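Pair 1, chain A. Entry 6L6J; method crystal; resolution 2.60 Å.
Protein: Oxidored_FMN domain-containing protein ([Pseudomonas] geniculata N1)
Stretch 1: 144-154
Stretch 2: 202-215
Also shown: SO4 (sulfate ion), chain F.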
# COMPACT_ATOMS: atom_id res chain seq x y z
N ASP A 144 12.79 30.83 16.43
CA ASP A 144 12.49 29.79 15.41
C ASP A 144 11.08 29.22 15.67
O ASP A 144 10.37 28.95 14.69
CB ASP A 144 13.54 28.67 15.42
CG ASP A 144 14.91 29.11 14.94
OD1 ASP A 144 14.98 29.64 13.83
OD2 ASP A 144 15.90 28.87 15.67
N ILE A 145 10.69 29.04 16.94
CA ILE A 145 9.34 28.55 17.36
C ILE A 145 8.27 29.57 16.94
O ILE A 145 7.21 29.14 16.40
CB ILE A 145 9.30 28.24 18.87
CG1 ILE A 145 10.22 27.07 19.22
CG2 ILE A 145 7.86 27.99 19.33
CD1 ILE A 145 9.94 26.43 20.54
N ALA A 146 8.50 30.86 17.18
CA ALA A 146 7.60 31.96 16.76
C ALA A 146 7.43 31.90 15.24
O ALA A 146 6.30 32.04 14.79
CB ALA A 146 8.13 33.31 17.19
N ASP A 147 8.53 31.70 14.51
CA ASP A 147 8.53 31.61 13.02
C ASP A 147 7.69 30.41 12.57
O ASP A 147 6.98 30.53 11.59
CB ASP A 147 9.95 31.53 12.45
CG ASP A 147 10.75 32.81 12.55
OD1 ASP A 147 10.23 33.79 13.10
OD2 ASP A 147 11.91 32.82 12.08
N PHE A 148 7.77 29.29 13.28
CA PHE A 148 7.09 28.03 12.91
C PHE A 148 5.56 28.23 12.99
O PHE A 148 4.83 27.72 12.09
CB PHE A 148 7.60 26.88 13.80
CG PHE A 148 6.69 25.68 13.87
CD1 PHE A 148 5.61 25.67 14.72
CD2 PHE A 148 6.93 24.55 13.10
CE1 PHE A 148 4.78 24.56 14.81
CE2 PHE A 148 6.11 23.44 13.19
CZ PHE A 148 5.04 23.45 14.04
N ARG A 149 5.09 28.93 14.02
CA ARG A 149 3.65 29.23 14.20
C ARG A 149 3.18 30.18 13.10
O ARG A 149 2.09 29.95 12.55
CB ARG A 149 3.43 29.81 15.60
CG ARG A 149 3.61 28.79 16.71
CD ARG A 149 3.59 29.47 18.05
NE ARG A 149 2.35 30.18 18.30
CZ ARG A 149 2.11 30.93 19.37
NH1 ARG A 149 3.04 31.09 20.30
NH2 ARG A 149 0.93 31.51 19.53
N ARG A 150 4.00 31.18 12.76
CA ARG A 150 3.78 32.07 11.59
C ARG A 150 3.56 31.16 10.38
O ARG A 150 2.48 31.28 9.78
CB ARG A 150 4.92 33.07 11.46
CG ARG A 150 4.79 34.08 10.32
CD ARG A 150 5.94 35.09 10.30
NE ARG A 150 7.28 34.49 10.31
CZ ARG A 150 7.98 34.13 9.24
NH1 ARG A 150 7.47 34.29 8.03
NH2 ARG A 150 9.18 33.61 9.36
N TRP A 151 4.47 30.23 10.09
CA TRP A 151 4.41 29.33 8.90
C TRP A 151 3.08 28.57 8.89
O TRP A 151 2.48 28.45 7.82
CB TRP A 151 5.57 28.32 8.82
CG TRP A 151 6.95 28.89 8.92
CD1 TRP A 151 7.37 30.14 8.58
CD2 TRP A 151 8.12 28.19 9.39
NE1 TRP A 151 8.71 30.28 8.84
CE2 TRP A 151 9.20 29.10 9.34
CE3 TRP A 151 8.36 26.90 9.86
CZ2 TRP A 151 10.48 28.75 9.75
CZ3 TRP A 151 9.62 26.57 10.30
CH2 TRP A 151 10.67 27.48 10.24
N TYR A 152 2.66 28.05 10.03
CA TYR A 152 1.46 27.18 10.13
C TYR A 152 0.24 28.05 9.82
O TYR A 152 -0.35 27.85 8.76
CB TYR A 152 1.38 26.45 11.48
CG TYR A 152 1.19 24.96 11.33
CD1 TYR A 152 0.15 24.44 10.58
CD2 TYR A 152 2.06 24.06 11.93
CE1 TYR A 152 -0.03 23.07 10.43
CE2 TYR A 152 1.89 22.69 11.80
CZ TYR A 152 0.84 22.19 11.04
OH TYR A 152 0.66 20.85 10.89
N ARG A 153 -0.03 29.02 10.68
CA ARG A 153 -1.05 30.10 10.49
C ARG A 153 -1.11 30.51 9.01
O ARG A 153 -2.17 30.38 8.41
CB ARG A 153 -0.70 31.27 11.43
CG ARG A 153 -1.62 32.48 11.35
CD ARG A 153 -0.97 33.71 11.96
NE ARG A 153 -0.25 34.56 11.01
CZ ARG A 153 0.85 35.28 11.29
NH1 ARG A 153 1.40 35.26 12.50
NH2 ARG A 153 1.42 36.02 10.34
N ASP A 154 0.01 30.94 8.42
CA ASP A 154 0.08 31.50 7.04
C ASP A 154 -0.26 30.42 5.99
O ASP A 154 -1.01 30.73 5.05
CB ASP A 154 1.45 32.13 6.74
CG ASP A 154 1.62 33.51 7.36
OD1 ASP A 154 0.62 34.04 7.88
OD2 ASP A 154 2.73 34.04 7.33
N ARG A 202 2.69 22.06 24.62
CA ARG A 202 2.53 23.52 24.38
C ARG A 202 2.55 23.83 22.87
O ARG A 202 1.73 24.68 22.41
CB ARG A 202 3.64 24.30 25.10
CG ARG A 202 3.56 25.82 24.92
CD ARG A 202 4.56 26.62 25.76
NE ARG A 202 4.70 26.08 27.10
CZ ARG A 202 3.77 26.15 28.05
NH1 ARG A 202 2.62 26.77 27.83
NH2 ARG A 202 3.98 25.59 29.23
N LEU A 203 3.46 23.23 22.11
CA LEU A 203 3.62 23.62 20.70
C LEU A 203 2.37 23.17 19.92
O LEU A 203 1.87 23.97 19.10
CB LEU A 203 4.89 23.03 20.11
CG LEU A 203 5.25 23.53 18.71
CD1 LEU A 203 4.98 25.02 18.57
CD2 LEU A 203 6.69 23.23 18.38
N LEU A 204 1.89 21.95 20.20
CA LEU A 204 0.67 21.38 19.57
C LEU A 204 -0.54 22.24 19.91
O LEU A 204 -1.32 22.52 18.99
CB LEU A 204 0.45 19.93 20.02
CG LEU A 204 -0.88 19.32 19.54
CD1 LEU A 204 -0.97 19.34 18.02
CD2 LEU A 204 -1.06 17.92 20.06
N ARG A 205 -0.72 22.62 21.18
CA ARG A 205 -1.85 23.48 21.64
C ARG A 205 -1.74 24.85 20.96
O ARG A 205 -2.69 25.26 20.30
CB ARG A 205 -1.87 23.55 23.18
CG ARG A 205 -2.49 24.80 23.79
CD ARG A 205 -2.20 24.94 25.27
NE ARG A 205 -3.09 24.10 26.07
CZ ARG A 205 -2.73 23.24 27.03
NH1 ARG A 205 -1.45 23.08 27.36
NH2 ARG A 205 -3.66 22.55 27.66
N GLU A 206 -0.61 25.54 21.13
CA GLU A 206 -0.37 26.92 20.59
C GLU A 206 -0.58 26.96 19.06
O GLU A 206 -1.09 27.96 18.56
CB GLU A 206 1.05 27.39 20.91
CG GLU A 206 1.26 27.75 22.37
CD GLU A 206 2.65 28.28 22.64
OE1 GLU A 206 3.57 27.93 21.89
OE2 GLU A 206 2.80 29.05 23.60
N THR A 207 -0.19 25.93 18.34
CA THR A 207 -0.36 25.85 16.87
C THR A 207 -1.86 25.76 16.57
O THR A 207 -2.40 26.70 15.91
CB THR A 207 0.49 24.71 16.30
OG1 THR A 207 1.85 25.06 16.57
CG2 THR A 207 0.33 24.50 14.81
N LEU A 208 -2.51 24.69 17.06
CA LEU A 208 -3.95 24.38 16.87
C LEU A 208 -4.82 25.63 17.05
O LEU A 208 -5.70 25.88 16.17
CB LEU A 208 -4.34 23.31 17.89
CG LEU A 208 -5.80 22.88 17.86
CD1 LEU A 208 -6.18 22.35 16.48
CD2 LEU A 208 -6.08 21.84 18.93
N SER A 209 -4.60 26.35 18.17
CA SER A 209 -5.26 27.64 18.51
C SER A 209 -4.98 28.68 17.42
O SER A 209 -5.93 29.41 17.07
CB SER A 209 -4.80 28.12 19.86
OG SER A 209 -5.03 29.51 20.03
N ASP A 210 -3.74 28.78 16.90
CA ASP A 210 -3.38 29.81 15.88
C ASP A 210 -4.15 29.54 14.59
O ASP A 210 -4.64 30.51 14.00
CB ASP A 210 -1.88 29.87 15.62
CG ASP A 210 -1.14 30.48 16.79
OD1 ASP A 210 -1.83 30.88 17.76
OD2 ASP A 210 0.10 30.51 16.74
N VAL A 211 -4.27 28.28 14.21
CA VAL A 211 -4.93 27.86 12.94
C VAL A 211 -6.44 28.06 13.10
O VAL A 211 -7.10 28.56 12.15
CB VAL A 211 -4.57 26.40 12.60
CG1 VAL A 211 -5.21 25.98 11.30
CG2 VAL A 211 -3.06 26.17 12.55
N LYS A 212 -6.99 27.71 14.26
CA LYS A 212 -8.42 27.91 14.57
C LYS A 212 -8.74 29.41 14.47
O LYS A 212 -9.71 29.75 13.80
CB LYS A 212 -8.78 27.30 15.93
CG LYS A 212 -10.05 26.46 15.90
CD LYS A 212 -10.41 25.87 17.25
CE LYS A 212 -11.87 26.06 17.60
NZ LYS A 212 -12.10 25.84 19.04
N ASP A 213 -7.91 30.27 15.04
CA ASP A 213 -8.14 31.74 15.00
C ASP A 213 -8.00 32.19 13.54
O ASP A 213 -8.77 33.04 13.11
CB ASP A 213 -7.22 32.51 15.95
CG ASP A 213 -7.24 31.99 17.39
OD1 ASP A 213 -8.29 31.36 17.79
OD2 ASP A 213 -6.21 32.18 18.10
N ALA A 214 -7.06 31.60 12.81
CA ALA A 214 -6.73 31.96 11.41
C ALA A 214 -7.92 31.67 10.48
O ALA A 214 -8.32 32.59 9.76
CB ALA A 214 -5.47 31.24 10.99
N VAL A 215 -8.47 30.45 10.48
CA VAL A 215 -9.37 29.96 9.38
C VAL A 215 -10.65 29.31 9.92
O VAL A 215 -11.38 28.74 9.08
CB VAL A 215 -8.63 28.97 8.46
CG1 VAL A 215 -7.28 29.51 8.03
CG2 VAL A 215 -8.48 27.59 9.07
S SO4 F . 10.58 32.75 6.50
O1 SO4 F . 9.17 32.92 6.26
O2 SO4 F . 11.30 33.94 6.06
O3 SO4 F . 10.79 32.54 7.92
O4 SO4 F . 11.07 31.62 5.76

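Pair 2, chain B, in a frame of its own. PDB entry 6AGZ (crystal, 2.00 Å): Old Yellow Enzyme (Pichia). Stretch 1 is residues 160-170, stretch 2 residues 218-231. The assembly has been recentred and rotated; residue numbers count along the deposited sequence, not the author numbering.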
# COMPACT_ATOMS: atom_id res chain seq x y z
N GLN B 160 -5.39 31.57 -3.21
CA GLN B 160 -4.56 31.08 -4.30
C GLN B 160 -4.86 29.62 -4.62
O GLN B 160 -4.73 29.20 -5.78
CB GLN B 160 -3.08 31.27 -3.96
CG GLN B 160 -2.65 32.73 -3.93
CD GLN B 160 -1.24 32.91 -3.41
OE1 GLN B 160 -0.81 32.23 -2.47
NE2 GLN B 160 -0.50 33.84 -4.01
N ILE B 161 -5.25 28.83 -3.62
CA ILE B 161 -5.61 27.43 -3.86
C ILE B 161 -6.93 27.35 -4.62
O ILE B 161 -7.06 26.60 -5.59
CB ILE B 161 -5.66 26.65 -2.54
CG1 ILE B 161 -4.26 26.59 -1.91
CG2 ILE B 161 -6.22 25.26 -2.75
CD1 ILE B 161 -4.23 25.97 -0.53
N GLU B 162 -7.92 28.12 -4.18
CA GLU B 162 -9.18 28.22 -4.91
C GLU B 162 -8.94 28.61 -6.36
O GLU B 162 -9.49 28.01 -7.29
CB GLU B 162 -10.11 29.22 -4.23
CG GLU B 162 -10.62 28.78 -2.87
CD GLU B 162 -11.63 27.66 -2.98
OE1 GLU B 162 -12.62 27.81 -3.72
OE2 GLU B 162 -11.43 26.61 -2.33
N GLN B 163 -8.10 29.63 -6.57
CA GLN B 163 -7.78 30.07 -7.93
C GLN B 163 -7.07 28.98 -8.71
O GLN B 163 -7.26 28.85 -9.92
CB GLN B 163 -6.94 31.34 -7.89
CG GLN B 163 -6.78 32.01 -9.24
CD GLN B 163 -8.11 32.43 -9.83
OE1 GLN B 163 -8.92 33.08 -9.18
NE2 GLN B 163 -8.35 32.04 -11.08
N THR B 164 -6.24 28.18 -8.03
CA THR B 164 -5.61 27.04 -8.70
C THR B 164 -6.65 26.06 -9.21
O THR B 164 -6.58 25.60 -10.35
CB THR B 164 -4.63 26.35 -7.74
OG1 THR B 164 -3.54 27.23 -7.45
CG2 THR B 164 -4.08 25.08 -8.37
N LYS B 165 -7.64 25.74 -8.36
CA LYS B 165 -8.71 24.84 -8.78
C LYS B 165 -9.46 25.39 -9.99
O LYS B 165 -9.64 24.70 -11.00
CB LYS B 165 -9.66 24.60 -7.61
CG LYS B 165 -8.97 24.12 -6.35
CD LYS B 165 -9.75 24.50 -5.10
CE LYS B 165 -10.68 23.38 -4.67
NZ LYS B 165 -11.50 23.77 -3.49
N LYS B 166 -9.88 26.66 -9.90
CA LYS B 166 -10.60 27.27 -11.02
C LYS B 166 -9.76 27.27 -12.29
O LYS B 166 -10.29 27.05 -13.39
CB LYS B 166 -11.02 28.69 -10.65
CG LYS B 166 -11.94 28.77 -9.44
CD LYS B 166 -12.37 30.20 -9.15
CE LYS B 166 -13.22 30.28 -7.89
NZ LYS B 166 -13.40 31.68 -7.42
N ASP B 167 -8.46 27.50 -12.17
CA ASP B 167 -7.58 27.49 -13.33
C ASP B 167 -7.49 26.09 -13.94
O ASP B 167 -7.47 25.95 -15.17
CB ASP B 167 -6.19 27.99 -12.96
CG ASP B 167 -6.17 29.48 -12.65
OD1 ASP B 167 -7.15 30.17 -12.97
OD2 ASP B 167 -5.16 29.95 -12.09
N TYR B 168 -7.43 25.06 -13.10
CA TYR B 168 -7.47 23.69 -13.62
C TYR B 168 -8.76 23.44 -14.39
O TYR B 168 -8.73 22.82 -15.47
CB TYR B 168 -7.33 22.69 -12.48
CG TYR B 168 -5.91 22.27 -12.17
CD1 TYR B 168 -5.26 22.74 -11.03
CD2 TYR B 168 -5.22 21.41 -13.01
CE1 TYR B 168 -3.97 22.35 -10.74
CE2 TYR B 168 -3.92 21.02 -12.73
CZ TYR B 168 -3.30 21.50 -11.59
OH TYR B 168 -2.01 21.12 -11.31
N VAL B 169 -9.89 23.90 -13.86
CA VAL B 169 -11.17 23.71 -14.56
C VAL B 169 -11.15 24.41 -15.91
O VAL B 169 -11.55 23.84 -16.93
CB VAL B 169 -12.34 24.19 -13.68
CG1 VAL B 169 -13.64 24.11 -14.46
CG2 VAL B 169 -12.41 23.37 -12.41
N ASN B 170 -10.69 25.66 -15.93
CA ASN B 170 -10.67 26.43 -17.18
C ASN B 170 -9.75 25.79 -18.21
O ASN B 170 -10.10 25.69 -19.40
CB ASN B 170 -10.25 27.87 -16.90
CG ASN B 170 -10.06 28.68 -18.17
OD1 ASN B 170 -11.03 28.99 -18.87
ND2 ASN B 170 -8.82 29.04 -18.47
N ARG B 218 -5.75 16.15 -0.51
CA ARG B 218 -7.03 16.84 -0.68
C ARG B 218 -7.04 17.70 -1.95
O ARG B 218 -8.01 17.67 -2.71
CB ARG B 218 -7.34 17.69 0.54
CG ARG B 218 -8.70 18.36 0.48
CD ARG B 218 -9.07 19.03 1.79
NE ARG B 218 -8.80 18.16 2.93
CZ ARG B 218 -9.59 17.17 3.32
NH1 ARG B 218 -10.71 16.91 2.65
NH2 ARG B 218 -9.27 16.43 4.37
N LEU B 219 -5.98 18.47 -2.18
CA LEU B 219 -5.96 19.36 -3.34
C LEU B 219 -6.09 18.58 -4.63
O LEU B 219 -6.88 18.94 -5.52
CB LEU B 219 -4.68 20.21 -3.34
CG LEU B 219 -4.69 21.46 -4.23
CD1 LEU B 219 -3.72 22.50 -3.70
CD2 LEU B 219 -4.37 21.15 -5.67
N LEU B 220 -5.32 17.50 -4.77
CA LEU B 220 -5.40 16.66 -5.97
C LEU B 220 -6.83 16.16 -6.18
O LEU B 220 -7.38 16.28 -7.28
CB LEU B 220 -4.43 15.49 -5.87
CG LEU B 220 -4.59 14.43 -6.96
CD1 LEU B 220 -4.26 15.02 -8.33
CD2 LEU B 220 -3.74 13.21 -6.68
N LEU B 221 -7.44 15.61 -5.13
CA LEU B 221 -8.77 15.03 -5.28
C LEU B 221 -9.82 16.09 -5.59
O LEU B 221 -10.77 15.83 -6.34
CB LEU B 221 -9.15 14.25 -4.02
CG LEU B 221 -8.35 12.98 -3.77
CD1 LEU B 221 -8.81 12.29 -2.49
CD2 LEU B 221 -8.46 12.03 -4.96
N GLU B 222 -9.68 17.29 -5.03
CA GLU B 222 -10.62 18.36 -5.33
C GLU B 222 -10.48 18.82 -6.77
O GLU B 222 -11.49 19.04 -7.46
CB GLU B 222 -10.41 19.53 -4.36
CG GLU B 222 -10.80 19.22 -2.92
CD GLU B 222 -10.62 20.40 -1.99
OE1 GLU B 222 -9.91 21.35 -2.35
OE2 GLU B 222 -11.20 20.37 -0.88
N VAL B 223 -9.25 18.97 -7.26
CA VAL B 223 -9.03 19.28 -8.67
C VAL B 223 -9.65 18.21 -9.55
O VAL B 223 -10.33 18.51 -10.54
CB VAL B 223 -7.52 19.45 -8.95
CG1 VAL B 223 -7.27 19.53 -10.45
CG2 VAL B 223 -6.99 20.69 -8.26
N ILE B 224 -9.42 16.94 -9.21
CA ILE B 224 -9.96 15.83 -9.99
C ILE B 224 -11.48 15.90 -10.03
O ILE B 224 -12.10 15.71 -11.08
CB ILE B 224 -9.47 14.49 -9.43
CG1 ILE B 224 -7.96 14.35 -9.61
CG2 ILE B 224 -10.19 13.33 -10.12
CD1 ILE B 224 -7.50 14.49 -11.04
N ASP B 225 -12.11 16.17 -8.88
CA ASP B 225 -13.57 16.20 -8.84
C ASP B 225 -14.13 17.35 -9.66
O ASP B 225 -15.10 17.18 -10.41
CB ASP B 225 -14.05 16.29 -7.39
CG ASP B 225 -13.76 15.03 -6.60
OD1 ASP B 225 -13.56 13.97 -7.23
OD2 ASP B 225 -13.74 15.09 -5.35
N LEU B 226 -13.52 18.54 -9.54
CA LEU B 226 -13.99 19.68 -10.33
C LEU B 226 -13.82 19.43 -11.83
O LEU B 226 -14.71 19.75 -12.62
CB LEU B 226 -13.26 20.95 -9.90
CG LEU B 226 -13.76 21.60 -8.61
CD1 LEU B 226 -12.77 22.64 -8.11
CD2 LEU B 226 -15.13 22.21 -8.81
N VAL B 227 -12.68 18.85 -12.22
CA VAL B 227 -12.45 18.59 -13.64
C VAL B 227 -13.40 17.51 -14.16
O VAL B 227 -13.90 17.60 -15.28
CB VAL B 227 -10.97 18.20 -13.87
CG1 VAL B 227 -10.76 17.70 -15.29
CG2 VAL B 227 -10.07 19.39 -13.59
N ILE B 228 -13.67 16.49 -13.34
CA ILE B 228 -14.63 15.46 -13.74
C ILE B 228 -16.01 16.07 -13.93
O ILE B 228 -16.72 15.76 -14.90
CB ILE B 228 -14.66 14.32 -12.70
CG1 ILE B 228 -13.41 13.45 -12.82
CG2 ILE B 228 -15.91 13.47 -12.86
CD1 ILE B 228 -13.35 12.33 -11.80
N GLU B 229 -16.43 16.95 -13.01
CA GLU B 229 -17.70 17.64 -13.18
C GLU B 229 -17.69 18.51 -14.44
O GLU B 229 -18.73 18.68 -15.08
CB GLU B 229 -18.01 18.48 -11.95
CG GLU B 229 -19.21 19.40 -12.09
CD GLU B 229 -19.67 19.98 -10.77
OE1 GLU B 229 -20.79 19.64 -10.33
OE2 GLU B 229 -18.92 20.77 -10.17
N ALA B 230 -16.52 19.04 -14.81
CA ALA B 230 -16.45 19.92 -15.97
C ALA B 230 -16.57 19.15 -17.28
O ALA B 230 -17.39 19.48 -18.14
CB ALA B 230 -15.16 20.73 -15.94
N VAL B 231 -15.75 18.11 -17.45
CA VAL B 231 -15.61 17.45 -18.75
C VAL B 231 -15.98 15.98 -18.73
O VAL B 231 -16.00 15.35 -19.80
CB VAL B 231 -14.18 17.62 -19.31
CG1 VAL B 231 -13.83 19.09 -19.46
CG2 VAL B 231 -13.17 16.92 -18.41

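Both pairs set two helices side by side, running roughly the same way: in pair 1 the axes cross at -37° and approach to 8.8 Å, in pair 2 at -35° and 9.0 Å. The backbone atoms N, CA and C of fourteen central residues superpose with an RMSD of 0.3 Å, and the buried surfaces, 547 and 529 Å², are nearly equal. The helices close toward their C-terminal ends: CA of Ile145(A) lies 8.3 Å from CA of Leu203(A), but CA of Arg153(A) only 5.1 Å from CA of Val211(A). The matching distances in pair 2 are 8.1 Å between the CA atoms of Ile161(B) and Leu219(B), and 5.4 Å between those of Val169(B) and Val227(B).

At the wide end the solution is the same in both pairs. Ile145(A) CG2 meets Leu203(A) CD1 at 4.2 Å, and Ile161(B) CG2 meets Leu219(B) CD1 at 3.8 Å. One turn on, the pairs diverge. Phe148(A) places CE1 3.8 Å from Leu203(A) CD1, and its ring edge faces Thr207(A) OG1. The matched Thr164(B) also points toward the partner helix but makes no close contact; its OG1 bonds back to Gln160(B) O at 2.8 Å.

The tyrosine is the first rule. Thr207(A) CG2 sits over a face of the Tyr152(A) ring, 3.8 Å from its centroid; Val223(B) CG1 sits over a face of the Tyr168(B) ring at the same distance. Threonine and valine have similar shapes, so either can supply the methyl. Threonine's hydroxyl is paid for within its own helix, where Thr207(A) OG1 donates to Leu203(A) O at 2.8 Å. Each tyrosine also meets a matched valine: Tyr152(A) CD1 lies 4.1 Å from Val211(A) CG2, and Tyr168(B) CB 4.4 Å from Val227(B) CG2.

The next site shows a real choice. Arg149(A) grips Asp210(A), with NE donating to OD2 at 2.8 Å and NH2 donating to the same OD2 at 3.1 Å. Its salt bridge to Glu206(A), NH1 to OE1 at 3.6 Å, is one of charge alone, because the oxygen lies well out of the guanidinium plane. In pair 2 Asp210(A) is matched by Leu226(B), whose CD1 packs 3.7 Å from Lys165(B) CB and whose CB lies 3.6 Å from Val169(B) CG2. The charge of Lys165(B) goes instead to the matched glutamate, through a weak bond from NZ to Glu222(B) OE1 at 3.1 Å, and to Glu162(B) in its own helix.

At the narrow end both pairs have an alanine. Arg153(A) lends its CG to Ala214(A) CB at 4.1 Å while its end leads away; Val169(B) reaches Ala230(B) CB with CG1 at 4.0 Å.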